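Local coordinates for O-methyltransferase (PDB 2GPY), which probably transfers a methyl group from S-adenosylmethionine to a hydroxyl oxygen of a substrate that remains unidentified, at residues Q34-D39 with E88-E93; S68-A73 with K96-L101; R141-Y146 with L192-Y197. One frame throughout, in Å; residues are numbered along the deposited sequence.

Contact 1. Residues Q34-D39 with E88-E93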
loop_
_atom_site.group_PDB
_atom_site.type_symbol
_atom_site.label_atom_id
_atom_site.label_comp_id
_atom_site.label_asym_id
_atom_site.label_seq_id
_atom_site.Cartn_x
_atom_site.Cartn_y
_atom_site.Cartn_z
ATOM N N GLN B 34 -12.604 -22.140 -16.671
ATOM C CA GLN B 34 -11.168 -22.147 -16.342
ATOM C C GLN B 34 -10.351 -21.022 -17.016
ATOM O O GLN B 34 -9.317 -21.239 -17.652
ATOM C CB GLN B 34 -10.554 -23.553 -16.523
ATOM C CG GLN B 34 -11.086 -24.566 -15.480
ATOM C CD GLN B 34 -10.680 -24.183 -14.048
ATOM O OE1 GLN B 34 -11.481 -23.658 -13.266
ATOM N NE2 GLN B 34 -9.419 -24.422 -13.715
ATOM N N VAL B 35 -10.852 -19.802 -16.854
ATOM C CA VAL B 35 -10.178 -18.615 -17.319
ATOM C C VAL B 35 -9.471 -18.011 -16.101
ATOM O O VAL B 35 -10.105 -17.858 -15.056
ATOM C CB VAL B 35 -11.197 -17.601 -17.891
ATOM C CG1 VAL B 35 -10.543 -16.275 -18.159
ATOM C CG2 VAL B 35 -11.839 -18.150 -19.168
ATOM N N PRO B 36 -8.169 -17.657 -16.237
ATOM C CA PRO B 36 -7.412 -16.976 -15.179
ATOM C C PRO B 36 -8.165 -15.805 -14.562
ATOM O O PRO B 36 -8.619 -14.932 -15.286
ATOM C CB PRO B 36 -6.197 -16.410 -15.937
ATOM C CG PRO B 36 -5.943 -17.438 -17.001
ATOM C CD PRO B 36 -7.330 -17.883 -17.433
ATOM N N ILE B 37 -8.320 -15.817 -13.246
ATOM C CA ILE B 37 -9.008 -14.746 -12.530
ATOM C C ILE B 37 -8.315 -14.601 -11.196
ATOM O O ILE B 37 -7.890 -15.604 -10.620
ATOM C CB ILE B 37 -10.525 -15.071 -12.328
ATOM C CG1 ILE B 37 -11.271 -13.914 -11.686
ATOM C CG2 ILE B 37 -10.735 -16.349 -11.517
ATOM C CD1 ILE B 37 -12.808 -14.062 -11.741
HETATM N N MSE B 38 -8.163 -13.364 -10.722
HETATM C CA MSE B 38 -7.624 -13.152 -9.386
HETATM C C MSE B 38 -8.589 -13.665 -8.348
HETATM O O MSE B 38 -9.804 -13.447 -8.439
HETATM C CB MSE B 38 -7.339 -11.659 -9.123
HETATM C CG MSE B 38 -6.361 -11.461 -8.018
HETATM SE SE MSE B 38 -5.910 -9.572 -7.925
HETATM C CE MSE B 38 -4.581 -9.805 -6.592
ATOM N N ASP B 39 -8.044 -14.362 -7.357
ATOM C CA ASP B 39 -8.841 -14.900 -6.276
ATOM C C ASP B 39 -9.507 -13.764 -5.530
ATOM O O ASP B 39 -8.996 -12.639 -5.496
ATOM C CB ASP B 39 -7.983 -15.728 -5.322
ATOM C CG ASP B 39 -7.051 -14.882 -4.486
ATOM O OD1 ASP B 39 -5.998 -14.434 -5.005
ATOM O OD2 ASP B 39 -7.373 -14.678 -3.288
ATOM N N GLU B 88 -7.712 -13.975 -28.760
ATOM C CA GLU B 88 -8.763 -13.226 -29.461
ATOM C C GLU B 88 -10.157 -13.436 -28.868
ATOM O O GLU B 88 -10.930 -12.479 -28.742
ATOM C CB GLU B 88 -8.760 -13.486 -30.977
ATOM C CG GLU B 88 -9.496 -12.403 -31.761
ATOM C CD GLU B 88 -9.177 -12.415 -33.255
ATOM O OE1 GLU B 88 -8.719 -13.451 -33.809
ATOM O OE2 GLU B 88 -9.469 -11.385 -33.903
ATOM N N ARG B 89 -10.474 -14.684 -28.524
ATOM C CA ARG B 89 -11.743 -15.040 -27.873
ATOM C C ARG B 89 -11.909 -14.309 -26.514
ATOM O O ARG B 89 -12.987 -13.746 -26.215
ATOM C CB ARG B 89 -11.759 -16.564 -27.706
ATOM C CG ARG B 89 -12.841 -17.185 -26.848
ATOM C CD ARG B 89 -12.831 -18.712 -27.069
ATOM N NE ARG B 89 -13.078 -19.443 -25.823
ATOM C CZ ARG B 89 -14.197 -20.109 -25.539
ATOM N NH1 ARG B 89 -15.199 -20.160 -26.410
ATOM N NH2 ARG B 89 -14.313 -20.733 -24.371
ATOM N N ARG B 90 -10.866 -14.334 -25.686
ATOM C CA ARG B 90 -10.925 -13.631 -24.394
ATOM C C ARG B 90 -11.097 -12.128 -24.561
ATOM O O ARG B 90 -11.938 -11.522 -23.878
ATOM C CB ARG B 90 -9.721 -13.947 -23.500
ATOM C CG ARG B 90 -9.719 -15.388 -23.034
ATOM C CD ARG B 90 -8.533 -15.721 -22.173
ATOM N NE ARG B 90 -8.603 -17.131 -21.773
ATOM C CZ ARG B 90 -7.683 -17.775 -21.051
ATOM N NH1 ARG B 90 -6.593 -17.159 -20.637
ATOM N NH2 ARG B 90 -7.856 -19.061 -20.755
ATOM N N TYR B 91 -10.319 -11.541 -25.474
ATOM C CA TYR B 91 -10.418 -10.098 -25.767
ATOM C C TYR B 91 -11.861 -9.698 -26.158
ATOM O O TYR B 91 -12.376 -8.693 -25.665
ATOM C CB TYR B 91 -9.413 -9.687 -26.856
ATOM C CG TYR B 91 -9.754 -8.369 -27.505
ATOM C CD1 TYR B 91 -9.417 -7.153 -26.899
ATOM C CD2 TYR B 91 -10.438 -8.340 -28.721
ATOM C CE1 TYR B 91 -9.767 -5.921 -27.509
ATOM C CE2 TYR B 91 -10.789 -7.144 -29.320
ATOM C CZ TYR B 91 -10.452 -5.941 -28.711
ATOM O OH TYR B 91 -10.813 -4.778 -29.365
ATOM N N GLU B 92 -12.477 -10.472 -27.052
ATOM C CA GLU B 92 -13.843 -10.199 -27.528
ATOM C C GLU B 92 -14.832 -10.305 -26.387
ATOM O O GLU B 92 -15.760 -9.503 -26.281
ATOM C CB GLU B 92 -14.225 -11.136 -28.685
ATOM C CG GLU B 92 -13.414 -10.906 -29.969
ATOM C CD GLU B 92 -13.677 -9.553 -30.654
ATOM O OE1 GLU B 92 -14.562 -8.789 -30.207
ATOM O OE2 GLU B 92 -13.009 -9.255 -31.677
ATOM N N GLU B 93 -14.623 -11.278 -25.506
ATOM C CA GLU B 93 -15.523 -11.397 -24.356
ATOM C C GLU B 93 -15.353 -10.235 -23.378
ATOM O O GLU B 93 -16.332 -9.675 -22.863
ATOM C CB GLU B 93 -15.292 -12.713 -23.623
ATOM C CG GLU B 93 -16.348 -12.887 -22.519
ATOM C CD GLU B 93 -16.269 -14.205 -21.762
ATOM O OE1 GLU B 93 -15.664 -15.185 -22.277
ATOM O OE2 GLU B 93 -16.827 -14.259 -20.627
#
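One face of the Arg90 guanidinium lies against the bend made by Val35 and Pro36. Pro36 CD is the nearest carbon, 3.4 Å from Arg90 NH1, and it spans the group, since it is also 3.6 Å from Arg90 NH2. Val35 CG1 sits over the same face but toward the rim, 4.2 Å from Arg90 NE. Gln34 O approaches obliquely, and at 4.1 Å from Arg90 NH2 it is too far to accept a hydrogen bond, so the contact is van der Waals packing of a charged plane on aliphatic carbon. Arg90 reaches the loop because its side chain is stretched straight from CG to NE (chi2 179°, chi3 -180°), while the Pro36 ring crosses it at about a right angle. Residues 34-39 link helix 21-32 to helix 40-53. Gln34 closes the first with a Schellman motif, and Asp39 is the N-cap of the second, its OD2 taking the backbone N of Gly42. The contact thus ties this N-terminal connection to helix 88-100, which follows strand 80-85 in the Rossmann-like methyltransferase fold. Val35 and Glu93 both also pack on Ile65. Three residues after Arg90, Glu93 gives OE2 to a zinc ion also bound by Glu29 and His97, so the metal joins helix 21-32, from which the loop leaves, to helix 88-100. Asp39 touches Asp206, a ligand of the bound magnesium.

Contact 2. Residues S68-A73 with K96-L101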
loop_
_atom_site.group_PDB
_atom_site.type_symbol
_atom_site.label_atom_id
_atom_site.label_comp_id
_atom_site.label_asym_id
_atom_site.label_seq_id
_atom_site.Cartn_x
_atom_site.Cartn_y
_atom_site.Cartn_z
ATOM N N SER B 68 -10.468 -8.078 -13.726
ATOM C CA SER B 68 -9.634 -7.140 -12.945
ATOM C C SER B 68 -9.755 -5.696 -13.445
ATOM O O SER B 68 -9.835 -4.777 -12.634
ATOM C CB SER B 68 -8.169 -7.591 -12.854
ATOM O OG SER B 68 -8.062 -8.757 -12.052
ATOM N N ALA B 69 -9.803 -5.503 -14.767
ATOM C CA ALA B 69 -9.937 -4.166 -15.350
ATOM C C ALA B 69 -11.244 -3.552 -14.851
ATOM O O ALA B 69 -11.283 -2.402 -14.418
ATOM C CB ALA B 69 -9.945 -4.208 -16.884
ATOM N N ILE B 70 -12.325 -4.326 -14.949
ATOM C CA ILE B 70 -13.645 -3.885 -14.495
ATOM C C ILE B 70 -13.687 -3.535 -13.016
ATOM O O ILE B 70 -14.164 -2.454 -12.656
ATOM C CB ILE B 70 -14.756 -4.899 -14.877
ATOM C CG1 ILE B 70 -15.009 -4.791 -16.394
ATOM C CG2 ILE B 70 -16.037 -4.638 -14.094
ATOM C CD1 ILE B 70 -15.811 -5.965 -16.990
ATOM N N ARG B 71 -13.204 -4.438 -12.164
ATOM C CA ARG B 71 -13.263 -4.197 -10.736
ATOM C C ARG B 71 -12.389 -3.026 -10.298
ATOM O O ARG B 71 -12.779 -2.250 -9.403
ATOM C CB ARG B 71 -12.921 -5.481 -9.999
ATOM C CG ARG B 71 -14.088 -6.442 -10.196
ATOM C CD ARG B 71 -14.360 -7.288 -9.027
ATOM N NE ARG B 71 -14.697 -6.517 -7.834
ATOM C CZ ARG B 71 -14.579 -7.009 -6.614
ATOM N NH1 ARG B 71 -14.164 -8.249 -6.469
ATOM N NH2 ARG B 71 -14.872 -6.263 -5.533
HETATM N N MSE B 72 -11.232 -2.853 -10.949
HETATM C CA MSE B 72 -10.423 -1.647 -10.691
HETATM C C MSE B 72 -11.114 -0.353 -11.133
HETATM O O MSE B 72 -11.098 0.661 -10.380
HETATM C CB MSE B 72 -9.034 -1.732 -11.368
HETATM C CG MSE B 72 -8.187 -2.835 -10.759
HETATM SE SE MSE B 72 -6.330 -2.853 -11.484
HETATM C CE MSE B 72 -6.700 -3.381 -13.357
ATOM N N ALA B 73 -11.716 -0.371 -12.332
ATOM C CA ALA B 73 -12.442 0.808 -12.807
ATOM C C ALA B 73 -13.592 1.154 -11.855
ATOM O O ALA B 73 -13.833 2.324 -11.574
ATOM C CB ALA B 73 -12.978 0.601 -14.248
ATOM N N LYS B 96 -17.100 -7.125 -24.528
ATOM C CA LYS B 96 -18.529 -7.174 -24.229
ATOM C C LYS B 96 -18.840 -6.917 -22.751
ATOM O O LYS B 96 -19.788 -6.179 -22.424
ATOM C CB LYS B 96 -19.135 -8.517 -24.673
ATOM C CG LYS B 96 -19.095 -8.722 -26.184
ATOM C CD LYS B 96 -19.622 -10.088 -26.566
ATOM C CE LYS B 96 -19.697 -10.247 -28.087
ATOM N NZ LYS B 96 -18.409 -10.708 -28.586
ATOM N N HIS B 97 -18.073 -7.521 -21.845
ATOM C CA HIS B 97 -18.294 -7.223 -20.403
ATOM C C HIS B 97 -18.081 -5.748 -20.041
ATOM O O HIS B 97 -18.810 -5.163 -19.237
ATOM C CB HIS B 97 -17.363 -8.085 -19.560
ATOM C CG HIS B 97 -17.737 -9.526 -19.596
ATOM N ND1 HIS B 97 -16.815 -10.542 -19.569
ATOM C CD2 HIS B 97 -18.953 -10.116 -19.657
ATOM C CE1 HIS B 97 -17.446 -11.703 -19.613
ATOM N NE2 HIS B 97 -18.741 -11.469 -19.666
ATOM N N VAL B 98 -17.049 -5.157 -20.610
ATOM C CA VAL B 98 -16.783 -3.730 -20.379
ATOM C C VAL B 98 -17.992 -2.906 -20.871
ATOM O O VAL B 98 -18.470 -2.001 -20.175
ATOM C CB VAL B 98 -15.450 -3.314 -21.049
ATOM C CG1 VAL B 98 -15.349 -1.801 -21.132
ATOM C CG2 VAL B 98 -14.260 -3.891 -20.256
ATOM N N LYS B 99 -18.499 -3.239 -22.061
ATOM C CA LYS B 99 -19.661 -2.570 -22.617
ATOM C C LYS B 99 -20.901 -2.789 -21.755
ATOM O O LYS B 99 -21.674 -1.850 -21.527
ATOM C CB LYS B 99 -19.940 -3.057 -24.045
ATOM C CG LYS B 99 -19.043 -2.423 -25.108
ATOM C CD LYS B 99 -19.290 -3.024 -26.510
ATOM C CE LYS B 99 -20.447 -2.343 -27.216
ATOM N NZ LYS B 99 -20.517 -2.683 -28.687
ATOM N N ALA B 100 -21.090 -4.023 -21.278
ATOM C CA ALA B 100 -22.241 -4.367 -20.433
ATOM C C ALA B 100 -22.406 -3.410 -19.257
ATOM O O ALA B 100 -23.536 -3.074 -18.873
ATOM C CB ALA B 100 -22.091 -5.775 -19.906
ATOM N N LEU B 101 -21.266 -3.016 -18.675
ATOM C CA LEU B 101 -21.232 -2.219 -17.476
ATOM C C LEU B 101 -21.058 -0.737 -17.754
ATOM O O LEU B 101 -20.897 0.031 -16.824
ATOM C CB LEU B 101 -20.167 -2.748 -16.500
ATOM C CG LEU B 101 -20.475 -4.199 -16.100
ATOM C CD1 LEU B 101 -19.281 -4.858 -15.462
ATOM C CD2 LEU B 101 -21.756 -4.255 -15.157
#
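His97, whose CB rests 3.7 Å from Ile70 CD1, uses both ring nitrogens outside this contact: ND1 is the donor in a hydrogen bond to Ile65 O, and NE2 is the nitrogen that binds a zinc ion shared with Glu29 and Glu93. The carbonyl of Ile65 acts as a second-shell group that probably helps fix the ring's rotation. The methylene side of the same residue faces the helix 67-75, where Ile70 is the single residue that meets all three partners. Its CD1 reaches the backbone of helix 88-100, 3.9 Å from Val98 N. Lower on the side chain, Ile70 CG1 meets Val98 CG2 at 4.0 Å. The other branch, placed anti to the backbone N with CG1 beside it (chi1 -73°), turns CG2 to Leu101, whose CD1 is 3.5 Å away, the closest approach between the segments. Leu101 CD1 also lies 3.9 Å from Ile70 CD1, so this methyl nestles between two carbons of the isoleucine. Leu101 is the first residue beyond the helix, and its N makes weak bonds of 3.3 Å to both His97 O and Val98 O. Ile23 of helix 21-32 and Leu103 add further apolar cover to Ile70. Helices 67-75 and 88-100 follow the parallel strands 57-61 and 80-85, and their side-by-side packing is that of successive beta-alpha-beta crossovers in the Rossmann-like fold of class I methyltransferases.

Contact 3. Residues R141-Y146 with L192-Y197. With ZN (zinc ion), chain J.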
loop_
_atom_site.group_PDB
_atom_site.type_symbol
_atom_site.label_atom_id
_atom_site.label_comp_id
_atom_site.label_asym_id
_atom_site.label_seq_id
_atom_site.Cartn_x
_atom_site.Cartn_y
_atom_site.Cartn_z
ATOM N N ARG B 141 9.883 -10.520 -18.990
ATOM C CA ARG B 141 9.974 -9.681 -20.185
ATOM C C ARG B 141 8.966 -8.545 -20.096
ATOM O O ARG B 141 9.290 -7.414 -20.453
ATOM C CB ARG B 141 9.763 -10.490 -21.479
ATOM C CG ARG B 141 10.881 -11.481 -21.763
ATOM C CD ARG B 141 10.733 -12.022 -23.162
ATOM N NE ARG B 141 11.588 -11.293 -24.097
ATOM C CZ ARG B 141 11.513 -11.401 -25.421
ATOM N NH1 ARG B 141 10.597 -12.190 -25.986
ATOM N NH2 ARG B 141 12.349 -10.710 -26.187
ATOM N N PHE B 142 7.761 -8.832 -19.579
ATOM C CA PHE B 142 6.759 -7.786 -19.388
ATOM C C PHE B 142 7.222 -6.730 -18.392
ATOM O O PHE B 142 7.010 -5.519 -18.597
ATOM C CB PHE B 142 5.426 -8.351 -18.879
ATOM C CG PHE B 142 4.705 -9.207 -19.873
ATOM C CD1 PHE B 142 4.891 -9.026 -21.242
ATOM C CD2 PHE B 142 3.819 -10.186 -19.431
ATOM C CE1 PHE B 142 4.204 -9.818 -22.164
ATOM C CE2 PHE B 142 3.138 -11.004 -20.360
ATOM C CZ PHE B 142 3.329 -10.808 -21.711
ATOM N N PHE B 143 7.819 -7.199 -17.298
ATOM C CA PHE B 143 8.375 -6.295 -16.296
ATOM C C PHE B 143 9.410 -5.354 -16.935
ATOM O O PHE B 143 9.299 -4.140 -16.805
ATOM C CB PHE B 143 8.993 -7.057 -15.114
ATOM C CG PHE B 143 9.429 -6.155 -13.965
ATOM C CD1 PHE B 143 10.636 -5.464 -14.001
ATOM C CD2 PHE B 143 8.613 -5.980 -12.873
ATOM C CE1 PHE B 143 11.018 -4.621 -12.937
ATOM C CE2 PHE B 143 8.976 -5.140 -11.810
ATOM C CZ PHE B 143 10.200 -4.477 -11.834
ATOM N N ASP B 144 10.396 -5.917 -17.630
ATOM C CA ASP B 144 11.480 -5.104 -18.203
ATOM C C ASP B 144 10.966 -4.091 -19.232
ATOM O O ASP B 144 11.443 -2.953 -19.299
ATOM C CB ASP B 144 12.543 -6.015 -18.827
ATOM C CG ASP B 144 13.488 -6.605 -17.780
ATOM O OD1 ASP B 144 13.386 -6.212 -16.601
ATOM O OD2 ASP B 144 14.330 -7.455 -18.116
HETATM N N MSE B 145 10.004 -4.532 -20.031
HETATM C CA MSE B 145 9.466 -3.755 -21.146
HETATM C C MSE B 145 8.576 -2.595 -20.714
HETATM O O MSE B 145 8.626 -1.520 -21.315
HETATM C CB MSE B 145 8.669 -4.654 -22.098
HETATM C CG MSE B 145 7.957 -3.876 -23.183
HETATM SE SE MSE B 145 7.518 -4.930 -24.755
HETATM C CE MSE B 145 9.338 -5.465 -25.270
ATOM N N TYR B 146 7.743 -2.836 -19.698
ATOM C CA TYR B 146 6.715 -1.885 -19.282
ATOM C C TYR B 146 7.029 -1.093 -18.020
ATOM O O TYR B 146 6.381 -0.101 -17.735
ATOM C CB TYR B 146 5.355 -2.597 -19.163
ATOM C CG TYR B 146 4.831 -2.917 -20.544
ATOM C CD1 TYR B 146 4.300 -1.915 -21.332
ATOM C CD2 TYR B 146 4.955 -4.199 -21.091
ATOM C CE1 TYR B 146 3.853 -2.177 -22.637
ATOM C CE2 TYR B 146 4.510 -4.475 -22.396
ATOM C CZ TYR B 146 3.970 -3.444 -23.161
ATOM O OH TYR B 146 3.507 -3.669 -24.444
ATOM N N LEU B 192 13.089 -9.054 -6.254
ATOM C CA LEU B 192 13.383 -8.444 -4.960
ATOM C C LEU B 192 14.667 -7.601 -4.935
ATOM O O LEU B 192 14.797 -6.709 -4.081
ATOM C CB LEU B 192 13.380 -9.511 -3.864
ATOM C CG LEU B 192 11.996 -10.156 -3.698
ATOM C CD1 LEU B 192 12.041 -11.447 -2.881
ATOM C CD2 LEU B 192 10.985 -9.174 -3.131
ATOM N N GLU B 193 15.598 -7.864 -5.859
ATOM C CA GLU B 193 16.886 -7.146 -5.894
ATOM C C GLU B 193 17.106 -6.253 -7.129
ATOM O O GLU B 193 18.199 -5.704 -7.339
ATOM C CB GLU B 193 18.066 -8.103 -5.666
ATOM C CG GLU B 193 18.226 -9.240 -6.658
ATOM C CD GLU B 193 19.450 -10.106 -6.338
ATOM O OE1 GLU B 193 19.850 -10.190 -5.146
ATOM O OE2 GLU B 193 20.029 -10.702 -7.278
ATOM N N HIS B 194 16.048 -6.101 -7.925
ATOM C CA HIS B 194 16.020 -5.179 -9.053
ATOM C C HIS B 194 16.165 -3.746 -8.540
ATOM O O HIS B 194 15.339 -3.287 -7.727
ATOM C CB HIS B 194 14.660 -5.279 -9.746
ATOM C CG HIS B 194 14.744 -5.190 -11.230
ATOM N ND1 HIS B 194 14.902 -3.991 -11.896
ATOM C CD2 HIS B 194 14.731 -6.155 -12.179
ATOM C CE1 HIS B 194 14.965 -4.223 -13.195
ATOM N NE2 HIS B 194 14.872 -5.527 -13.393
ATOM N N PRO B 195 17.197 -3.032 -8.999
ATOM C CA PRO B 195 17.566 -1.781 -8.327
ATOM C C PRO B 195 16.592 -0.583 -8.336
ATOM O O PRO B 195 16.573 0.174 -7.358
ATOM C CB PRO B 195 18.897 -1.403 -8.989
ATOM C CG PRO B 195 18.894 -2.102 -10.279
ATOM C CD PRO B 195 18.162 -3.380 -10.055
ATOM N N GLN B 196 15.825 -0.373 -9.389
ATOM C CA GLN B 196 15.034 0.865 -9.462
ATOM C C GLN B 196 13.712 0.763 -8.674
ATOM O O GLN B 196 12.872 1.668 -8.732
ATOM C CB GLN B 196 14.754 1.241 -10.926
ATOM C CG GLN B 196 14.656 2.751 -11.194
ATOM C CD GLN B 196 14.620 3.118 -12.687
ATOM O OE1 GLN B 196 14.409 2.268 -13.568
ATOM N NE2 GLN B 196 14.802 4.401 -12.969
ATOM N N TYR B 197 13.548 -0.333 -7.941
ATOM C CA TYR B 197 12.291 -0.600 -7.249
ATOM C C TYR B 197 12.526 -0.990 -5.826
ATOM O O TYR B 197 13.553 -1.574 -5.478
ATOM C CB TYR B 197 11.495 -1.690 -7.960
ATOM C CG TYR B 197 11.042 -1.202 -9.297
ATOM C CD1 TYR B 197 11.864 -1.319 -10.424
ATOM C CD2 TYR B 197 9.828 -0.545 -9.426
ATOM C CE1 TYR B 197 11.445 -0.816 -11.662
ATOM C CE2 TYR B 197 9.406 -0.057 -10.650
ATOM C CZ TYR B 197 10.218 -0.180 -11.748
ATOM O OH TYR B 197 9.767 0.331 -12.959
HETATM ZN ZN ZN J . 15.049 -6.020 -15.380
HETATM O O HOH W 1 15.375 -8.048 -15.027
#
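With CG anti to the backbone N (chi1 -173°), Phe143 reaches from its helix to His194 and Tyr197 and presents the edge of its ring to a face of each. Phe143 CE1 lies over the centre of the imidazole, 4.0 Å from His194 CE1, with the planes at 57°. Phe143 CZ comes over the rim of the tyrosine face, 3.8 Å from Tyr197 CD1, and here the planes stand at 67°; both pairs are edge-to-face stacks. This aromatic cluster, joined by Trp190 and backed by Ile156 of the sheet, packs helix 139-146 of the Rossmann-like fold against the type I turn from His194 to Tyr197 that leads into strand 197-202. With a leucine in place of Phe143 neither stack could form, and the imidazole would probably be freer to tilt about its metal bond. Beside the cluster a zinc ion bridges the segments, bound by Asp144 OD1 at 2.1 Å and by His194 NE2 at 2.1 Å. Asp144 OD2 stands 3.2 Å from the zinc, so the carboxylate binds through one oxygen. Water 1 is a further ligand, 2.1 Å from the zinc, and donates a weak hydrogen bond to Asp144 OD2.

In the fold
Contacts 1 and 2 share helix 88-100, lie with centres about 12 Å apart, and touch where Met38 packs on Ser68. Contact 3 lies across the chain's centre from both, its centre about 25 Å from that of contact 1 and 28 Å from that of contact 2. Contact 2 is buried and purely apolar between its segments, as suits two helices packed on one sheet. Contact 1 is a surface meeting of a loop with a charged side chain, while contact 3, partly buried, combines aromatic edges with a metal bridge. Zinc is bound at all three, but contacts 1 and 2 contribute Glu93 and His97 to one ion, whereas contact 3 spans its own.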